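Local coordinates for protein putative NAD-dependent epimerase/dehydratase (Bacillus halodurans, PDB 3E8X) that is of unknown function but binds NADP in a Rossmann-type domain and is probably an epimerase, dehydratase or related enzyme of the short-chain dehydrogenase/reductase superfamily, at residues L108-E119 and L153-L163; R193-V203 and F218-I227. One frame throughout, in Å; residues are numbered along the deposited sequence. Where two conformers were deposited one is given.

Contact 1 of 2, residues L108-E119 and L153-L163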
loop_
_atom_site.group_PDB
_atom_site.type_symbol
_atom_site.label_atom_id
_atom_site.label_comp_id
_atom_site.label_asym_id
_atom_site.label_seq_id
_atom_site.Cartn_x
_atom_site.Cartn_y
_atom_site.Cartn_z
ATOM N N LEU A 108 3.220 1.854 6.253
ATOM C CA LEU A 108 2.671 0.827 5.371
ATOM C C LEU A 108 3.688 -0.294 5.148
ATOM O O LEU A 108 3.483 -1.450 5.569
ATOM C CB LEU A 108 2.204 1.428 4.054
ATOM C CG LEU A 108 1.697 0.463 2.955
ATOM C CD1 LEU A 108 0.688 -0.569 3.503
ATOM C CD2 LEU A 108 1.073 1.190 1.730
ATOM N N TRP A 109 4.795 0.057 4.479
ATOM C CA TRP A 109 5.785 -0.919 4.050
ATOM C C TRP A 109 6.462 -1.523 5.268
ATOM O O TRP A 109 6.620 -2.721 5.333
ATOM C CB TRP A 109 6.759 -0.255 3.088
ATOM C CG TRP A 109 7.831 -1.103 2.503
ATOM C CD1 TRP A 109 9.164 -0.888 2.599
ATOM C CD2 TRP A 109 7.670 -2.257 1.667
ATOM N NE1 TRP A 109 9.847 -1.838 1.876
ATOM C CE2 TRP A 109 8.952 -2.692 1.303
ATOM C CE3 TRP A 109 6.561 -2.954 1.178
ATOM C CZ2 TRP A 109 9.171 -3.801 0.452
ATOM C CZ3 TRP A 109 6.775 -4.052 0.333
ATOM C CH2 TRP A 109 8.084 -4.465 -0.003
ATOM N N GLY A 110 6.811 -0.693 6.257
ATOM C CA GLY A 110 7.386 -1.175 7.536
ATOM C C GLY A 110 6.517 -2.190 8.265
ATOM O O GLY A 110 7.011 -3.199 8.759
ATOM N N ALA A 111 5.215 -1.918 8.324
ATOM C CA ALA A 111 4.237 -2.807 8.919
ATOM C C ALA A 111 4.155 -4.100 8.165
ATOM O O ALA A 111 4.139 -5.174 8.771
ATOM C CB ALA A 111 2.830 -2.132 9.021
ATOM N N ILE A 112 4.113 -4.003 6.839
ATOM C CA ILE A 112 4.102 -5.179 5.974
ATOM C C ILE A 112 5.313 -6.088 6.203
ATOM O O ILE A 112 5.155 -7.307 6.338
ATOM C CB ILE A 112 3.972 -4.818 4.462
ATOM C CG1 ILE A 112 2.551 -4.250 4.188
ATOM C CG2 ILE A 112 4.389 -6.047 3.591
ATOM C CD1 ILE A 112 2.298 -3.714 2.707
ATOM N N LYS A 113 6.500 -5.511 6.274
ATOM C CA LYS A 113 7.683 -6.278 6.601
ATOM C C LYS A 113 7.659 -6.858 8.027
ATOM O O LYS A 113 8.207 -7.933 8.234
ATOM C CB LYS A 113 8.950 -5.457 6.342
ATOM C CG LYS A 113 9.170 -5.022 4.833
ATOM C CD LYS A 113 10.486 -4.317 4.577
ATOM C CE LYS A 113 10.521 -2.888 5.173
ATOM N NZ LYS A 113 11.811 -2.126 4.920
ATOM N N THR A 114 7.059 -6.169 9.010
ATOM C CA THR A 114 6.998 -6.681 10.401
ATOM C C THR A 114 6.103 -7.909 10.481
ATOM O O THR A 114 6.389 -8.865 11.209
ATOM C CB THR A 114 6.471 -5.624 11.435
ATOM O OG1 THR A 114 5.094 -5.288 11.158
ATOM C CG2 THR A 114 7.333 -4.390 11.424
ATOM N N ILE A 115 5.030 -7.872 9.706
ATOM C CA ILE A 115 4.100 -8.967 9.579
ATOM C C ILE A 115 4.761 -10.201 8.959
ATOM O O ILE A 115 4.578 -11.318 9.463
ATOM C CB ILE A 115 2.874 -8.557 8.702
ATOM C CG1 ILE A 115 2.049 -7.472 9.417
ATOM C CG2 ILE A 115 2.074 -9.774 8.343
ATOM C CD1 ILE A 115 0.899 -6.856 8.586
ATOM N N GLN A 116 5.498 -9.979 7.874
ATOM C CA GLN A 116 6.207 -11.046 7.191
ATOM C C GLN A 116 7.269 -11.655 8.096
ATOM O O GLN A 116 7.468 -12.875 8.126
ATOM C CB GLN A 116 6.839 -10.519 5.907
ATOM C CG GLN A 116 5.852 -10.381 4.747
ATOM C CD GLN A 116 6.450 -9.648 3.534
ATOM O OE1 GLN A 116 7.647 -9.298 3.502
ATOM N NE2 GLN A 116 5.609 -9.406 2.529
ATOM N N GLU A 117 7.954 -10.811 8.844
ATOM C CA GLU A 117 8.967 -11.315 9.774
ATOM C C GLU A 117 8.338 -12.150 10.908
ATOM O O GLU A 117 8.901 -13.146 11.273
ATOM C CB GLU A 117 9.786 -10.170 10.350
ATOM C CG GLU A 117 10.952 -10.650 11.198
ATOM C CD GLU A 117 12.007 -11.384 10.383
ATOM O OE1 GLU A 117 12.663 -12.293 10.977
ATOM O OE2 GLU A 117 12.158 -11.049 9.169
ATOM N N ALA A 118 7.182 -11.730 11.444
ATOM C CA ALA A 118 6.445 -12.502 12.436
ATOM C C ALA A 118 5.989 -13.858 11.877
ATOM O O ALA A 118 6.196 -14.872 12.543
ATOM C CB ALA A 118 5.259 -11.705 13.028
ATOM N N GLU A 119 5.416 -13.897 10.666
ATOM C CA GLU A 119 5.078 -15.179 10.021
ATOM C C GLU A 119 6.271 -16.119 9.838
ATOM O O GLU A 119 6.197 -17.312 10.184
ATOM C CB GLU A 119 4.405 -14.948 8.671
ATOM C CG GLU A 119 3.179 -14.088 8.836
ATOM C CD GLU A 119 2.148 -14.279 7.809
ATOM O OE1 GLU A 119 2.251 -13.583 6.778
ATOM O OE2 GLU A 119 1.223 -15.077 8.057
ATOM N N LEU A 153 -4.262 -0.140 4.372
ATOM C CA LEU A 153 -3.656 -1.190 3.559
ATOM C C LEU A 153 -2.759 -2.061 4.414
ATOM O O LEU A 153 -2.634 -3.260 4.161
ATOM C CB LEU A 153 -2.925 -0.616 2.356
ATOM C CG LEU A 153 -3.828 0.007 1.298
ATOM C CD1 LEU A 153 -2.956 0.703 0.225
ATOM C CD2 LEU A 153 -4.825 -1.055 0.675
ATOM N N ALA A 154 -2.165 -1.481 5.449
ATOM C CA ALA A 154 -1.396 -2.275 6.421
ATOM C C ALA A 154 -2.322 -3.186 7.210
ATOM O O ALA A 154 -2.014 -4.349 7.431
ATOM C CB ALA A 154 -0.547 -1.358 7.352
ATOM N N ASP A 155 -3.484 -2.669 7.611
ATOM C CA ASP A 155 -4.495 -3.467 8.284
ATOM C C ASP A 155 -4.942 -4.632 7.431
ATOM O O ASP A 155 -5.119 -5.743 7.932
ATOM C CB ASP A 155 -5.730 -2.601 8.666
ATOM C CG ASP A 155 -5.462 -1.652 9.821
ATOM O OD1 ASP A 155 -4.383 -1.773 10.457
ATOM O OD2 ASP A 155 -6.340 -0.787 10.097
ATOM N N ASP A 156 -5.129 -4.390 6.141
ATOM C CA ASP A 156 -5.557 -5.463 5.227
ATOM C C ASP A 156 -4.510 -6.563 5.034
ATOM O O ASP A 156 -4.847 -7.724 4.951
ATOM C CB ASP A 156 -5.983 -4.884 3.877
ATOM C CG ASP A 156 -7.306 -4.129 3.954
ATOM O OD1 ASP A 156 -8.035 -4.202 4.988
ATOM O OD2 ASP A 156 -7.598 -3.411 2.989
ATOM N N GLU A 157 -3.249 -6.182 4.989
ATOM C CA GLU A 157 -2.160 -7.144 4.965
ATOM C C GLU A 157 -2.190 -8.076 6.209
ATOM O O GLU A 157 -2.042 -9.287 6.111
ATOM C CB GLU A 157 -0.819 -6.401 4.861
ATOM C CG GLU A 157 0.376 -7.325 4.704
ATOM C CD GLU A 157 0.641 -7.767 3.257
ATOM O OE1 GLU A 157 -0.024 -7.315 2.273
ATOM O OE2 GLU A 157 1.613 -8.533 3.111
ATOM N N LEU A 158 -2.390 -7.493 7.383
ATOM C CA LEU A 158 -2.540 -8.250 8.633
ATOM C C LEU A 158 -3.746 -9.174 8.608
ATOM O O LEU A 158 -3.645 -10.343 9.001
ATOM C CB LEU A 158 -2.633 -7.296 9.838
ATOM C CG LEU A 158 -2.544 -7.905 11.252
ATOM C CD1 LEU A 158 -1.359 -8.860 11.373
ATOM C CD2 LEU A 158 -2.530 -6.756 12.360
ATOM N N LYS A 159 -4.864 -8.656 8.119
ATOM C CA LYS A 159 -6.079 -9.443 8.011
ATOM C C LYS A 159 -5.946 -10.630 7.049
ATOM O O LYS A 159 -6.632 -11.611 7.241
ATOM C CB LYS A 159 -7.300 -8.586 7.591
ATOM C CG LYS A 159 -7.791 -7.589 8.592
ATOM C CD LYS A 159 -8.937 -6.721 7.983
ATOM C CE LYS A 159 -9.555 -5.765 8.985
ATOM N NZ LYS A 159 -10.899 -5.201 8.534
ATOM N N ARG A 160 -5.121 -10.517 6.001
ATOM C CA ARG A 160 -4.819 -11.610 5.088
ATOM C C ARG A 160 -3.760 -12.570 5.625
ATOM O O ARG A 160 -3.555 -13.625 5.078
ATOM C CB ARG A 160 -4.323 -11.069 3.736
ATOM C CG ARG A 160 -5.363 -10.375 2.867
ATOM C CD ARG A 160 -4.828 -10.079 1.464
ATOM N NE ARG A 160 -3.701 -9.131 1.527
ATOM C CZ ARG A 160 -3.814 -7.816 1.392
ATOM N NH1 ARG A 160 -4.986 -7.233 1.144
ATOM N NH2 ARG A 160 -2.728 -7.072 1.509
ATOM N N SER A 161 -3.064 -12.202 6.688
ATOM C CA SER A 161 -1.987 -13.029 7.239
ATOM C C SER A 161 -2.526 -14.233 8.010
ATOM O O SER A 161 -3.718 -14.366 8.252
ATOM C CB SER A 161 -1.114 -12.183 8.189
ATOM O OG SER A 161 -1.735 -11.996 9.450
ATOM N N SER A 162 -1.618 -15.098 8.436
ATOM C CA SER A 162 -1.972 -16.220 9.294
ATOM C C SER A 162 -1.860 -15.908 10.792
ATOM O O SER A 162 -1.944 -16.817 11.611
ATOM C CB SER A 162 -1.032 -17.377 8.997
ATOM O OG SER A 162 0.231 -17.075 9.574
ATOM N N LEU A 163 -1.663 -14.642 11.156
ATOM C CA LEU A 163 -1.353 -14.273 12.531
ATOM C C LEU A 163 -2.590 -14.179 13.439
ATOM O O LEU A 163 -3.704 -13.960 12.988
ATOM C CB LEU A 163 -0.570 -12.957 12.550
ATOM C CG LEU A 163 0.773 -12.910 11.822
ATOM C CD1 LEU A 163 1.337 -11.452 11.887
ATOM C CD2 LEU A 163 1.787 -13.926 12.365
#
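Ile-115 is the side chain to start from, because one of its branches lies on helix 153-160 and the other on the loop that follows it. Its CG1 sits beside the backbone N, opposite the carbonyl carbon (chi1 -66°), and with chi2 extended CD1 ends 3.6 Å from Leu-158 N. The other branch, CG2, meets Leu-163 CD1 at 4.0 Å and the CB of Ser-161. One turn back, Ile-112 crosses Glu-157 at about a right angle: its CG1 lies 3.8 Å from Glu-157 CG, so the acid lends its aliphatic part to the packing. The bend at chi2 (84°) turns the Glu-157 carboxylate aside, to where OE1 accepts a hydrogen bond from Arg-160 NH2 at 2.8 Å, part of a salt bridge. At the start of the segments Ala-111 CB touches Ala-154 CB at 3.8 Å, with Leu-108 CD1 resting on Leu-153 CB and Ala-154 N.

The far end combines a polar grip with apolar packing. Glu-119 OE2 is held twice by Ser-162, by OG at 2.7 Å on the anti lone pair and by the backbone N at 2.9 Å on the syn side, tilted out of the carboxylate plane. Leu-163 CD2 lies 3.8 Å from Glu-119 CG. An ST turn at Ser-161 shapes this loop.

The two helices run nearly parallel, 14° apart, on one side of the Rossmann sheet. Leu-158 faces strands 125-129 and 164-174, Ala-111 touches Phe-90 of strand 87-90, and Leu-108 and Ile-112 pack against Leu-108 and Leu-153 of the second subunit.

Contact 2 of 2, residues R193-V203 and F218-I227. With NAP (NADP nicotinamide-adenine-dinucleotide phosphate), chain B.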
loop_
_atom_site.group_PDB
_atom_site.type_symbol
_atom_site.label_atom_id
_atom_site.label_comp_id
_atom_site.label_asym_id
_atom_site.label_seq_id
_atom_site.Cartn_x
_atom_site.Cartn_y
_atom_site.Cartn_z
ATOM N N ARG A 193 -15.332 12.371 19.683
ATOM C CA ARG A 193 -14.486 12.334 20.861
ATOM C C ARG A 193 -13.059 11.947 20.465
ATOM O O ARG A 193 -12.800 11.532 19.331
ATOM C CB ARG A 193 -15.058 11.353 21.908
ATOM C CG ARG A 193 -16.304 11.888 22.653
ATOM C CD ARG A 193 -16.550 11.205 24.029
ATOM N NE ARG A 193 -15.490 11.456 25.025
ATOM C CZ ARG A 193 -15.612 11.260 26.343
ATOM N NH1 ARG A 193 -16.754 10.823 26.872
ATOM N NH2 ARG A 193 -14.575 11.502 27.137
ATOM N N SER A 194 -12.157 12.120 21.420
ATOM C CA SER A 194 -10.736 11.793 21.352
ATOM C C SER A 194 -10.433 10.601 22.243
ATOM O O SER A 194 -11.311 10.112 22.959
ATOM C CB SER A 194 -9.932 12.984 21.887
ATOM O OG SER A 194 -9.373 13.738 20.855
ATOM N N ILE A 195 -9.173 10.151 22.243
ATOM C CA ILE A 195 -8.733 9.205 23.254
ATOM C C ILE A 195 -7.316 9.594 23.682
ATOM O O ILE A 195 -6.498 9.957 22.843
ATOM C CB ILE A 195 -8.814 7.675 22.785
ATOM C CG1 ILE A 195 -8.467 6.727 23.965
ATOM C CG2 ILE A 195 -7.949 7.364 21.478
ATOM C CD1 ILE A 195 -8.878 5.278 23.737
ATOM N N THR A 196 -7.037 9.504 24.980
ATOM C CA THR A 196 -5.696 9.798 25.452
ATOM C C THR A 196 -4.724 8.694 25.000
ATOM O O THR A 196 -5.088 7.533 24.876
ATOM C CB THR A 196 -5.598 10.051 26.983
ATOM O OG1 THR A 196 -5.731 8.831 27.721
ATOM C CG2 THR A 196 -6.622 11.084 27.456
ATOM N N ARG A 197 -3.491 9.073 24.737
ATOM C CA ARG A 197 -2.461 8.094 24.430
ATOM C C ARG A 197 -2.219 7.080 25.583
ATOM O O ARG A 197 -1.857 5.915 25.328
ATOM C CB ARG A 197 -1.177 8.817 24.046
ATOM C CG ARG A 197 -1.236 9.516 22.714
ATOM C CD ARG A 197 0.117 10.148 22.349
ATOM N NE ARG A 197 0.150 10.602 20.964
ATOM C CZ ARG A 197 -0.366 11.743 20.543
ATOM N NH1 ARG A 197 -0.907 12.602 21.389
ATOM N NH2 ARG A 197 -0.307 12.044 19.265
ATOM N N HIS A 198 -2.368 7.539 26.828
ATOM C CA HIS A 198 -2.262 6.679 28.010
ATOM C C HIS A 198 -3.274 5.529 27.912
ATOM O O HIS A 198 -2.947 4.386 28.148
ATOM C CB HIS A 198 -2.556 7.425 29.311
ATOM C CG HIS A 198 -1.405 8.178 29.877
ATOM N ND1 HIS A 198 -0.308 7.553 30.432
ATOM C CD2 HIS A 198 -1.194 9.518 30.016
ATOM C CE1 HIS A 198 0.545 8.475 30.858
ATOM N NE2 HIS A 198 0.025 9.675 30.639
ATOM N N ASP A 199 -4.499 5.871 27.553
ATOM C CA ASP A 199 -5.585 4.942 27.528
ATOM C C ASP A 199 -5.472 3.964 26.374
ATOM O O ASP A 199 -5.815 2.805 26.543
ATOM C CB ASP A 199 -6.938 5.675 27.548
ATOM C CG ASP A 199 -7.263 6.315 28.897
ATOM O OD1 ASP A 199 -7.023 5.649 29.946
ATOM O OD2 ASP A 199 -7.803 7.477 28.891
ATOM N N VAL A 200 -4.961 4.398 25.215
ATOM C CA VAL A 200 -4.648 3.501 24.102
ATOM C C VAL A 200 -3.652 2.462 24.585
ATOM O O VAL A 200 -3.822 1.284 24.313
ATOM C CB VAL A 200 -4.056 4.258 22.853
ATOM C CG1 VAL A 200 -3.634 3.276 21.718
ATOM C CG2 VAL A 200 -5.042 5.295 22.361
ATOM N N ALA A 201 -2.602 2.912 25.287
ATOM C CA ALA A 201 -1.593 2.000 25.777
ATOM C C ALA A 201 -2.231 0.951 26.723
ATOM O O ALA A 201 -1.881 -0.226 26.668
ATOM C CB ALA A 201 -0.415 2.752 26.440
ATOM N N LYS A 202 -3.116 1.415 27.609
ATOM C CA LYS A 202 -3.839 0.570 28.554
ATOM C C LYS A 202 -4.697 -0.482 27.844
ATOM O O LYS A 202 -4.733 -1.641 28.247
ATOM C CB LYS A 202 -4.716 1.434 29.481
ATOM C CG LYS A 202 -3.994 2.024 30.651
ATOM C CD LYS A 202 -4.895 2.965 31.452
ATOM C CE LYS A 202 -4.116 3.915 32.355
ATOM N NZ LYS A 202 -3.254 3.193 33.316
ATOM N N VAL A 203 -5.405 -0.072 26.806
ATOM C CA VAL A 203 -6.179 -0.975 25.990
ATOM C C VAL A 203 -5.313 -2.087 25.361
ATOM O O VAL A 203 -5.630 -3.250 25.470
ATOM C CB VAL A 203 -6.947 -0.228 24.880
ATOM C CG1 VAL A 203 -7.605 -1.233 23.917
ATOM C CG2 VAL A 203 -7.996 0.723 25.495
ATOM N N PHE A 218 -11.343 -3.223 16.014
ATOM C CA PHE A 218 -12.292 -2.292 16.646
ATOM C C PHE A 218 -11.738 -0.895 16.743
ATOM O O PHE A 218 -10.522 -0.683 16.868
ATOM C CB PHE A 218 -12.772 -2.824 18.058
ATOM C CG PHE A 218 -11.682 -2.861 19.091
ATOM C CD1 PHE A 218 -11.490 -1.793 19.949
ATOM C CD2 PHE A 218 -10.782 -3.917 19.126
ATOM C CE1 PHE A 218 -10.438 -1.804 20.878
ATOM C CE2 PHE A 218 -9.733 -3.927 20.026
ATOM C CZ PHE A 218 -9.570 -2.884 20.909
ATOM N N GLU A 219 -12.666 0.054 16.771
ATOM C CA GLU A 219 -12.361 1.470 17.037
ATOM C C GLU A 219 -12.550 1.785 18.540
ATOM O O GLU A 219 -13.377 1.176 19.203
ATOM C CB GLU A 219 -13.211 2.377 16.141
ATOM C CG GLU A 219 -12.955 2.116 14.646
ATOM C CD GLU A 219 -13.934 2.830 13.703
ATOM O OE1 GLU A 219 -14.701 3.722 14.168
ATOM O OE2 GLU A 219 -13.928 2.471 12.498
ATOM N N VAL A 220 -11.726 2.692 19.067
ATOM C CA VAL A 220 -11.726 2.997 20.503
ATOM C C VAL A 220 -11.598 4.495 20.765
ATOM O O VAL A 220 -10.708 5.152 20.207
ATOM C CB VAL A 220 -10.692 2.112 21.299
ATOM C CG1 VAL A 220 -9.226 2.326 20.859
ATOM C CG2 VAL A 220 -10.940 2.259 22.829
ATOM N N LEU A 221 -12.557 5.028 21.560
ATOM C CA LEU A 221 -12.583 6.410 22.026
ATOM C C LEU A 221 -12.567 6.433 23.551
ATOM O O LEU A 221 -12.792 5.404 24.194
ATOM C CB LEU A 221 -13.846 7.127 21.496
ATOM C CG LEU A 221 -14.039 7.122 19.952
ATOM C CD1 LEU A 221 -15.364 7.748 19.523
ATOM C CD2 LEU A 221 -12.846 7.777 19.237
ATOM N N ASN A 222 -12.283 7.589 24.167
ATOM C CA ASN A 222 -12.581 7.709 25.609
ATOM C C ASN A 222 -14.089 7.720 25.734
ATOM O O ASN A 222 -14.795 8.172 24.848
ATOM C CB ASN A 222 -11.961 8.951 26.303
ATOM C CG ASN A 222 -10.487 8.743 26.740
ATOM O OD1 ASN A 222 -9.636 9.497 26.313
ATOM N ND2 ASN A 222 -10.201 7.748 27.615
ATOM N N GLY A 223 -14.565 7.217 26.858
ATOM C CA GLY A 223 -15.997 7.028 27.116
ATOM C C GLY A 223 -16.211 6.698 28.590
ATOM O O GLY A 223 -15.487 7.218 29.463
ATOM N N ASP A 224 -17.124 5.781 28.866
ATOM C CA ASP A 224 -17.579 5.556 30.226
ATOM C C ASP A 224 -17.343 4.176 30.813
ATOM O O ASP A 224 -17.610 3.954 31.985
ATOM C CB ASP A 224 -19.056 5.886 30.275
ATOM C CG ASP A 224 -19.311 7.388 30.148
ATOM O OD1 ASP A 224 -18.456 8.208 30.600
ATOM O OD2 ASP A 224 -20.367 7.760 29.589
ATOM N N THR A 225 -16.842 3.248 30.019
ATOM C CA THR A 225 -16.725 1.893 30.452
ATOM C C THR A 225 -15.267 1.614 30.823
ATOM O O THR A 225 -14.359 1.878 30.045
ATOM C CB THR A 225 -17.158 0.913 29.359
ATOM O OG1 THR A 225 -18.414 1.316 28.820
ATOM C CG2 THR A 225 -17.216 -0.517 29.883
ATOM N N PRO A 226 -15.044 1.057 32.018
ATOM C CA PRO A 226 -13.681 0.671 32.373
ATOM C C PRO A 226 -13.020 -0.260 31.338
ATOM O O PRO A 226 -13.651 -1.180 30.855
ATOM C CB PRO A 226 -13.859 -0.000 33.740
ATOM C CG PRO A 226 -15.085 0.668 34.326
ATOM C CD PRO A 226 -15.998 0.814 33.126
ATOM N N ILE A 227 -11.746 -0.017 31.042
ATOM C CA ILE A 227 -10.992 -0.734 30.019
ATOM C C ILE A 227 -11.000 -2.278 30.180
ATOM O O ILE A 227 -11.126 -2.986 29.220
ATOM C CB ILE A 227 -9.501 -0.179 29.933
ATOM C CG1 ILE A 227 -9.487 1.215 29.278
ATOM C CG2 ILE A 227 -8.574 -1.186 29.172
ATOM C CD1 ILE A 227 -8.249 2.068 29.535
HETATM P PA NAP B . 4.800 8.850 17.661
HETATM O O1A NAP B . 5.113 9.604 16.365
HETATM O O2A NAP B . 5.013 9.529 18.996
HETATM O O5B NAP B . 5.581 7.435 17.556
HETATM C C5B NAP B . 6.200 6.951 16.350
HETATM C C4B NAP B . 7.516 6.217 16.603
HETATM O O4B NAP B . 7.885 5.585 15.364
HETATM C C3B NAP B . 8.714 7.109 17.017
HETATM O O3B NAP B . 9.307 6.747 18.278
HETATM C C2B NAP B . 9.748 6.895 15.924
HETATM O O2B NAP B . 11.134 6.857 16.343
HETATM C C1B NAP B . 9.307 5.534 15.360
HETATM N N9A NAP B . 9.926 5.318 14.028
HETATM C C8A NAP B . 9.913 6.169 12.989
HETATM N N7A NAP B . 10.625 5.631 11.980
HETATM C C5A NAP B . 11.079 4.433 12.400
HETATM C C6A NAP B . 11.857 3.428 11.816
HETATM N N6A NAP B . 12.308 3.569 10.552
HETATM N N1A NAP B . 12.187 2.318 12.515
HETATM C C2A NAP B . 11.751 2.176 13.768
HETATM N N3A NAP B . 11.000 3.123 14.367
HETATM C C4A NAP B . 10.648 4.255 13.701
HETATM O O3 NAP B . 3.227 8.403 17.576
HETATM P PN NAP B . 2.181 8.140 18.802
HETATM O O1N NAP B . 1.548 9.468 19.115
HETATM O O2N NAP B . 2.895 7.234 19.781
HETATM O O5D NAP B . 0.946 7.374 18.120
HETATM C C5D NAP B . 1.023 5.988 17.810
HETATM C C4D NAP B . 0.346 5.780 16.467
HETATM O O4D NAP B . -1.040 6.120 16.521
HETATM C C3D NAP B . 0.953 6.670 15.392
HETATM O O3D NAP B . 2.112 6.018 14.850
HETATM C C2D NAP B . -0.212 6.943 14.436
HETATM O O2D NAP B . -0.122 6.213 13.231
HETATM C C1D NAP B . -1.479 6.492 15.202
HETATM N N1N NAP B . -2.593 7.488 15.279
HETATM C C2N NAP B . -2.382 8.800 15.543
HETATM C C3N NAP B . -3.472 9.694 15.622
HETATM C C7N NAP B . -3.298 11.160 15.952
HETATM O O7N NAP B . -4.290 11.806 16.337
HETATM N N7N NAP B . -2.068 11.697 15.877
HETATM C C4N NAP B . -4.768 9.213 15.425
HETATM C C5N NAP B . -4.954 7.867 15.162
HETATM C C6N NAP B . -3.849 7.034 15.100
HETATM P P2B NAP B . 11.990 8.139 16.897
HETATM O O1X NAP B . 11.741 8.197 18.380
HETATM O O2X NAP B . 13.436 7.777 16.571
HETATM O O3X NAP B . 11.388 9.316 16.158
#
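Strand 195-196 and the start of helix 197-203, which carries the NADP-binding Arg-197, meet strand 218-223 here, and the hydrogen bonds that join them all involve one residue, Asn-222. Its backbone N donates to Ser-194 O at 3.0 Å. Its side chain, with CG opposite the carbonyl carbon (chi1 -83°), reaches across to the helix start: OD1 accepts from Thr-196 N at 2.9 Å, and ND2 gives a nearly straight bond to Asp-199 OD2 at 2.7 Å, the amide standing 82° from the carboxylate. Thr-196 is the N-cap, its OG1 accepting from Asp-199 N and donating back to Asp-199 OD2 at 2.7 Å. The hydroxyl and the amide therefore hold that oxygen from opposite faces of its plane.

Beside this polar cluster the packing is apolar. Ile-195 CD1 meets Val-220 CG2 at 3.8 Å, and Val-203 CG1 comes to the edge of the Phe-218 ring. Beyond the corner of the chain at 224-225, Ile-227 sets CD1 3.6 Å from Lys-202 CB. At the other end, the Arg-193 guanidinium lays one face over Asn-222 O without bonding to it.

Asp-199 OD2 also accepts from Thr-179 N and OD1 from Gly-180 N, so the buried carboxylate is well supplied and probably stays ionised; Asn-222 ND2 has a second acceptor in Lys-181 O. The first helical residue, Arg-197, sends NE to NADP O1N at 2.6 Å. By bonding the N-cap and Asp-199, Asn-222 would help set the helix start, consistent with a second-shell role behind that phosphate-binding arginine.

Overall arrangement
Contact 1 closes before contact 2 opens along the chain, and the two lie on opposite sides of its centre, 24 Å apart between centres and without touching. They share no segment, but strand 164-174 serves both: Leu-158 of contact 1 packs on it, and strands 195-196 and 216-223 of contact 2 pair with it. Contact 1 is partly buried, a helix-on-helix layer bordering the second subunit, largely apolar with its crossing hydrogen bonds gathered at one end. Contact 2 is more deeply buried and touches no other chain; its polar network is built into the strand-to-helix junction and lies next to the cofactor-binding Arg-197, whereas contact 1 does not reach the cofactor.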